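PDB 3U6X: ORF48 from Lactococcus phage TP901-1, which is the upper baseplate protein of the phage, and probably holds the receptor-binding proteins of the baseplate through this C-terminal immunoglobulin-like region. Local coordinates for residues G31-G35 against P36-G40; I72-D75 against D76-L80. One frame throughout, in Å; residues are numbered along the deposited sequence.

Contact 1 of 2, residues G31-G35 against P36-G40; sequences GFDSG and PVFGG
F32 and F38 meet in the long loop between strands 16-22 and 43-53. Each occupies the second position of a type II beta turn, G31-S34 and V37-G40 respectively. F38 carries the contact. Its CB lies 3.7 Å from OD1 of D33. CG stands anti to the backbone N (chi1 177°), which directs the ring toward D33 and F32 of the first turn. CG stays near the same oxygen, and CD1 comes closest, with F38 CD1 3.2 Å from D33 OD1. The carboxylate plane is turned 80° from the ring, and the two side chains cross at about a right angle. Farther out, CE1 of F38 reaches CZ of F32 at 3.6 Å. F38 CZ ends 3.9 Å from the same F32 atom. The rings form an offset edge-to-face pair, with the edge of F38 toward the face of F32 and the planes at 83°. I25 of the same chain touches the side chains of both phenylalanines, and apolar side chains of other protein chains pack on these two residues. D33 OD2 accepts a hydrogen bond from the backbone of one such chain. Within the first turn, G31 O accepts from both S34 N, at 3.3 Å, and S34 OG, at 2.7 Å.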
ATOM      1  N   GLY V  31      -1.679  48.828 -40.135  1.00 65.89           N
ATOM      2  CA  GLY V  31      -1.683  47.374 -40.004  1.00 65.07           C
ATOM      3  C   GLY V  31      -0.878  46.824 -38.844  1.00 67.22           C
ATOM      4  O   GLY V  31      -0.266  47.580 -38.087  1.00 67.36           O
ATOM      5  N   PHE V  32      -0.858  45.490 -38.718  1.00 61.55           N
ATOM      6  CA  PHE V  32      -0.149  44.758 -37.675  1.00 60.23           C
ATOM      7  C   PHE V  32       1.332  45.105 -37.612  1.00 62.86           C
ATOM      8  O   PHE V  32       2.006  45.093 -38.645  1.00 62.30           O
ATOM      9  CB  PHE V  32      -0.333  43.230 -37.845  1.00 61.51           C
ATOM     10  CG  PHE V  32       0.205  42.428 -36.681  1.00 62.28           C
ATOM     11  CD1 PHE V  32      -0.483  42.378 -35.469  1.00 64.43           C
ATOM     12  CD2 PHE V  32       1.410  41.744 -36.783  1.00 63.67           C
ATOM     13  CE1 PHE V  32       0.026  41.659 -34.388  1.00 64.53           C
ATOM     14  CE2 PHE V  32       1.926  41.032 -35.692  1.00 65.68           C
ATOM     15  CZ  PHE V  32       1.240  41.013 -34.498  1.00 63.41           C
ATOM     16  N   ASP V  33       1.835  45.413 -36.394  1.00 58.57           N
ATOM     17  CA  ASP V  33       3.243  45.727 -36.114  1.00 58.03           C
ATOM     18  C   ASP V  33       3.769  46.976 -36.879  1.00 63.12           C
ATOM     19  O   ASP V  33       4.968  47.078 -37.159  1.00 63.21           O
ATOM     20  CB  ASP V  33       4.118  44.450 -36.303  1.00 59.01           C
ATOM     21  CG  ASP V  33       5.578  44.552 -35.908  1.00 64.85           C
ATOM     22  OD1 ASP V  33       5.882  45.264 -34.922  1.00 66.28           O
ATOM     23  OD2 ASP V  33       6.424  43.939 -36.601  1.00 67.22           O
ATOM     24  N   SER V  34       2.868  47.941 -37.188  1.00 60.43           N
ATOM     25  CA  SER V  34       3.226  49.181 -37.892  1.00 60.43           C
ATOM     26  C   SER V  34       3.476  50.382 -36.960  1.00 65.52           C
ATOM     27  O   SER V  34       4.111  51.348 -37.383  1.00 66.86           O
ATOM     28  CB  SER V  34       2.169  49.534 -38.924  1.00 64.11           C
ATOM     29  OG  SER V  34       0.977  49.976 -38.296  1.00 75.19           O
ATOM     30  N   GLY V  35       2.987  50.304 -35.715  1.00 60.68           N
ATOM     31  CA  GLY V  35       3.125  51.343 -34.695  1.00 59.37           C
ATOM     32  C   GLY V  35       4.517  51.510 -34.101  1.00 61.36           C
ATOM     33  O   GLY V  35       5.421  50.711 -34.378  1.00 60.64           O
ATOM     34  N   PRO V  36       4.727  52.563 -33.269  1.00 56.90           N
ATOM     35  CA  PRO V  36       6.067  52.783 -32.693  1.00 56.12           C
ATOM     36  C   PRO V  36       6.465  51.818 -31.582  1.00 59.49           C
ATOM     37  O   PRO V  36       7.662  51.607 -31.380  1.00 59.49           O
ATOM     38  CB  PRO V  36       6.004  54.225 -32.191  1.00 57.80           C
ATOM     39  CG  PRO V  36       4.556  54.485 -31.930  1.00 61.83           C
ATOM     40  CD  PRO V  36       3.780  53.637 -32.883  1.00 57.71           C
ATOM     41  N   VAL V  37       5.489  51.288 -30.819  1.00 55.29           N
ATOM     42  CA  VAL V  37       5.781  50.362 -29.717  1.00 54.83           C
ATOM     43  C   VAL V  37       4.942  49.115 -29.952  1.00 59.43           C
ATOM     44  O   VAL V  37       3.717  49.158 -29.772  1.00 60.28           O
ATOM     45  CB  VAL V  37       5.559  50.964 -28.286  1.00 58.12           C
ATOM     46  CG1 VAL V  37       6.027  50.007 -27.189  1.00 57.66           C
ATOM     47  CG2 VAL V  37       6.239  52.320 -28.121  1.00 57.81           C
ATOM     48  N   PHE V  38       5.598  48.013 -30.383  1.00 54.29           N
ATOM     49  CA  PHE V  38       4.912  46.749 -30.641  1.00 52.85           C
ATOM     50  C   PHE V  38       4.281  46.229 -29.352  1.00 52.56           C
ATOM     51  O   PHE V  38       4.962  46.130 -28.337  1.00 51.52           O
ATOM     52  CB  PHE V  38       5.850  45.690 -31.274  1.00 54.79           C
ATOM     53  CG  PHE V  38       5.152  44.365 -31.467  1.00 56.28           C
ATOM     54  CD1 PHE V  38       4.174  44.212 -32.446  1.00 59.23           C
ATOM     55  CD2 PHE V  38       5.387  43.303 -30.598  1.00 58.27           C
ATOM     56  CE1 PHE V  38       3.489  42.999 -32.592  1.00 60.04           C
ATOM     57  CE2 PHE V  38       4.689  42.100 -30.734  1.00 60.83           C
ATOM     58  CZ  PHE V  38       3.754  41.952 -31.736  1.00 58.95           C
ATOM     59  N   GLY V  39       2.993  45.920 -29.411  1.00 47.08           N
ATOM     60  CA  GLY V  39       2.247  45.422 -28.263  1.00 46.57           C
ATOM     61  C   GLY V  39       1.385  46.458 -27.575  1.00 50.64           C
ATOM     62  O   GLY V  39       0.447  46.097 -26.859  1.00 50.99           O
ATOM     63  N   GLY V  40       1.700  47.732 -27.810  1.00 46.82           N
ATOM     64  CA  GLY V  40       0.990  48.874 -27.258  1.00 46.47           C
ATOM     65  C   GLY V  40       1.863  49.845 -26.486  1.00 50.43           C
ATOM     66  O   GLY V  40       2.905  49.465 -25.937  1.00 50.86           O
TER

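Contact 2 of 2, residues I72-D75 against D76-L80; sequences ILID and DGTLL
I74 turns its CG1 beside its own backbone N (chi1 -69°), and L80 sets CG in the same way (chi1 -58°). With these torsions the two side chains meet obliquely, and I74 CD1 comes 3.6 Å from L80 CG. The other branch of I74, CG2, lies anti to the backbone N. It runs alongside the D76 side chain, which points the same way, and its methyl faces D76 OD1. The setting is an antiparallel beta hairpin of strands 70-74 and 78-83. The axes of the short segments 72-74 and 78-80 approach to 4.9 Å. I72 and L80 form a hydrogen-bonded pair: I72 N gives to L80 O at 2.8 Å, and L80 N gives to I72 O at 2.9 Å. The second bond is nearly straight at 178° and lies in the carbonyl plane. I74 N donates to T78 O at 3.1 Å, nearer the turn. Between these, L73 and L79 form a non-hydrogen-bonded pair, with side chains on the other face of the sheet, where L73 CG and L79 CD1 touch loosely at 4.4 Å. L79 also packs on F4 and L6 of strand 3-8. On the side of I74, I74 and T78 each pack on an aromatic side chain of another protein chain.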
ATOM      1  N   ILE V  72     -16.564  46.080 -27.780  1.00 71.89           N
ATOM      2  CA  ILE V  72     -16.196  44.692 -28.042  1.00 72.73           C
ATOM      3  C   ILE V  72     -16.217  43.836 -26.771  1.00 79.36           C
ATOM      4  O   ILE V  72     -15.453  44.068 -25.829  1.00 78.48           O
ATOM      5  CB  ILE V  72     -14.863  44.584 -28.846  1.00 75.51           C
ATOM      6  CG1 ILE V  72     -15.071  45.018 -30.292  1.00 76.58           C
ATOM      7  CG2 ILE V  72     -14.271  43.181 -28.823  1.00 75.32           C
ATOM      8  CD1 ILE V  72     -14.550  46.361 -30.616  1.00 90.06           C
ATOM      9  N   LEU V  73     -17.100  42.838 -26.762  1.00 78.72           N
ATOM     10  CA  LEU V  73     -17.208  41.912 -25.650  1.00 79.60           C
ATOM     11  C   LEU V  73     -16.382  40.689 -25.947  1.00 85.49           C
ATOM     12  O   LEU V  73     -16.599  40.011 -26.956  1.00 86.10           O
ATOM     13  CB  LEU V  73     -18.662  41.504 -25.389  1.00 79.84           C
ATOM     14  CG  LEU V  73     -19.107  41.478 -23.927  1.00 84.34           C
ATOM     15  CD1 LEU V  73     -20.578  41.325 -23.834  1.00 84.85           C
ATOM     16  CD2 LEU V  73     -18.415  40.408 -23.139  1.00 85.03           C
ATOM     17  N   ILE V  74     -15.420  40.424 -25.076  1.00 82.35           N
ATOM     18  CA  ILE V  74     -14.534  39.270 -25.188  1.00 82.81           C
ATOM     19  C   ILE V  74     -15.095  38.208 -24.275  1.00 90.30           C
ATOM     20  O   ILE V  74     -15.362  38.495 -23.106  1.00 90.02           O
ATOM     21  CB  ILE V  74     -13.050  39.638 -24.900  1.00 85.22           C
ATOM     22  CG1 ILE V  74     -12.494  40.512 -26.025  1.00 85.79           C
ATOM     23  CG2 ILE V  74     -12.174  38.409 -24.726  1.00 84.71           C
ATOM     24  CD1 ILE V  74     -12.613  41.953 -25.770  1.00 96.58           C
ATOM     25  N   ASP V  75     -15.313  36.993 -24.827  1.00 89.34           N
ATOM     26  CA  ASP V  75     -15.904  35.797 -24.194  1.00 89.69           C
ATOM     27  C   ASP V  75     -15.441  35.385 -22.752  1.00 91.76           C
ATOM     28  O   ASP V  75     -15.705  34.256 -22.310  1.00 91.51           O
ATOM     29  CB  ASP V  75     -15.986  34.611 -25.193  1.00 92.25           C
ATOM     30  CG  ASP V  75     -14.796  34.478 -26.125  1.00104.17           C
ATOM     31  OD1 ASP V  75     -13.710  34.081 -25.647  1.00105.30           O
ATOM     32  OD2 ASP V  75     -14.959  34.740 -27.341  1.00109.36           O
ATOM     33  N   ASP V  76     -14.789  36.330 -22.016  1.00 85.81           N
ATOM     34  CA  ASP V  76     -14.365  36.184 -20.621  1.00 84.05           C
ATOM     35  C   ASP V  76     -14.720  37.460 -19.789  1.00 84.05           C
ATOM     36  O   ASP V  76     -15.666  38.180 -20.154  1.00 84.22           O
ATOM     37  CB  ASP V  76     -12.888  35.735 -20.518  1.00 85.76           C
ATOM     38  CG  ASP V  76     -11.834  36.822 -20.647  1.00 92.74           C
ATOM     39  OD1 ASP V  76     -11.555  37.244 -21.783  1.00 93.18           O
ATOM     40  OD2 ASP V  76     -11.245  37.202 -19.611  1.00 94.64           O
ATOM     41  N   GLY V  77     -13.985  37.716 -18.696  1.00 76.05           N
ATOM     42  CA  GLY V  77     -14.195  38.875 -17.830  1.00 73.57           C
ATOM     43  C   GLY V  77     -13.622  40.193 -18.338  1.00 71.51           C
ATOM     44  O   GLY V  77     -13.144  41.001 -17.526  1.00 70.86           O
ATOM     45  N   THR V  78     -13.656  40.421 -19.693  1.00 62.88           N
ATOM     46  CA  THR V  78     -13.157  41.643 -20.329  1.00 60.37           C
ATOM     47  C   THR V  78     -14.016  42.241 -21.444  1.00 58.31           C
ATOM     48  O   THR V  78     -14.466  41.532 -22.334  1.00 58.04           O
ATOM     49  CB  THR V  78     -11.645  41.635 -20.618  1.00 69.52           C
ATOM     50  OG1 THR V  78     -11.377  42.316 -21.845  1.00 73.45           O
ATOM     51  CG2 THR V  78     -11.047  40.270 -20.663  1.00 66.56           C
ATOM     52  N   LEU V  79     -14.222  43.555 -21.376  1.00 50.54           N
ATOM     53  CA  LEU V  79     -14.930  44.361 -22.370  1.00 48.67           C
ATOM     54  C   LEU V  79     -13.967  45.470 -22.777  1.00 49.83           C
ATOM     55  O   LEU V  79     -13.293  46.063 -21.918  1.00 48.67           O
ATOM     56  CB  LEU V  79     -16.211  44.979 -21.783  1.00 48.42           C
ATOM     57  CG  LEU V  79     -17.084  45.838 -22.731  1.00 53.02           C
ATOM     58  CD1 LEU V  79     -18.529  45.621 -22.466  1.00 53.07           C
ATOM     59  CD2 LEU V  79     -16.783  47.312 -22.612  1.00 55.21           C
ATOM     60  N   LEU V  80     -13.897  45.728 -24.083  1.00 45.10           N
ATOM     61  CA  LEU V  80     -13.078  46.801 -24.642  1.00 44.50           C
ATOM     62  C   LEU V  80     -13.968  47.801 -25.353  1.00 48.57           C
ATOM     63  O   LEU V  80     -15.026  47.434 -25.849  1.00 47.84           O
ATOM     64  CB  LEU V  80     -12.070  46.271 -25.684  1.00 44.06           C
ATOM     65  CG  LEU V  80     -11.057  45.214 -25.296  1.00 48.07           C
ATOM     66  CD1 LEU V  80     -10.238  44.826 -26.497  1.00 48.11           C
ATOM     67  CD2 LEU V  80     -10.135  45.686 -24.197  1.00 49.40           C
TER

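Overall arrangement
Contacts 1 and 2 hold different elements, and their centres lie about 22 Å apart. Contact 1 is at the periphery, its centre about 20 Å from that of the chain. Contact 2 is much closer in, at about 8 Å. Both are partly buried, and both touch other protein chains of the assembly. In 31-40 there is no regular strand: turns give the backbone its shape, and the side-chain contact is an aromatic pair with a carboxylate beside it. In 72-80 the backbone itself joins two neighbouring strands by hydrogen bonds, and aliphatic side chains add to it. Strand 70-74 is outermost in the sheet of this chain, while 78-83 lies between 70-74 and 86-92.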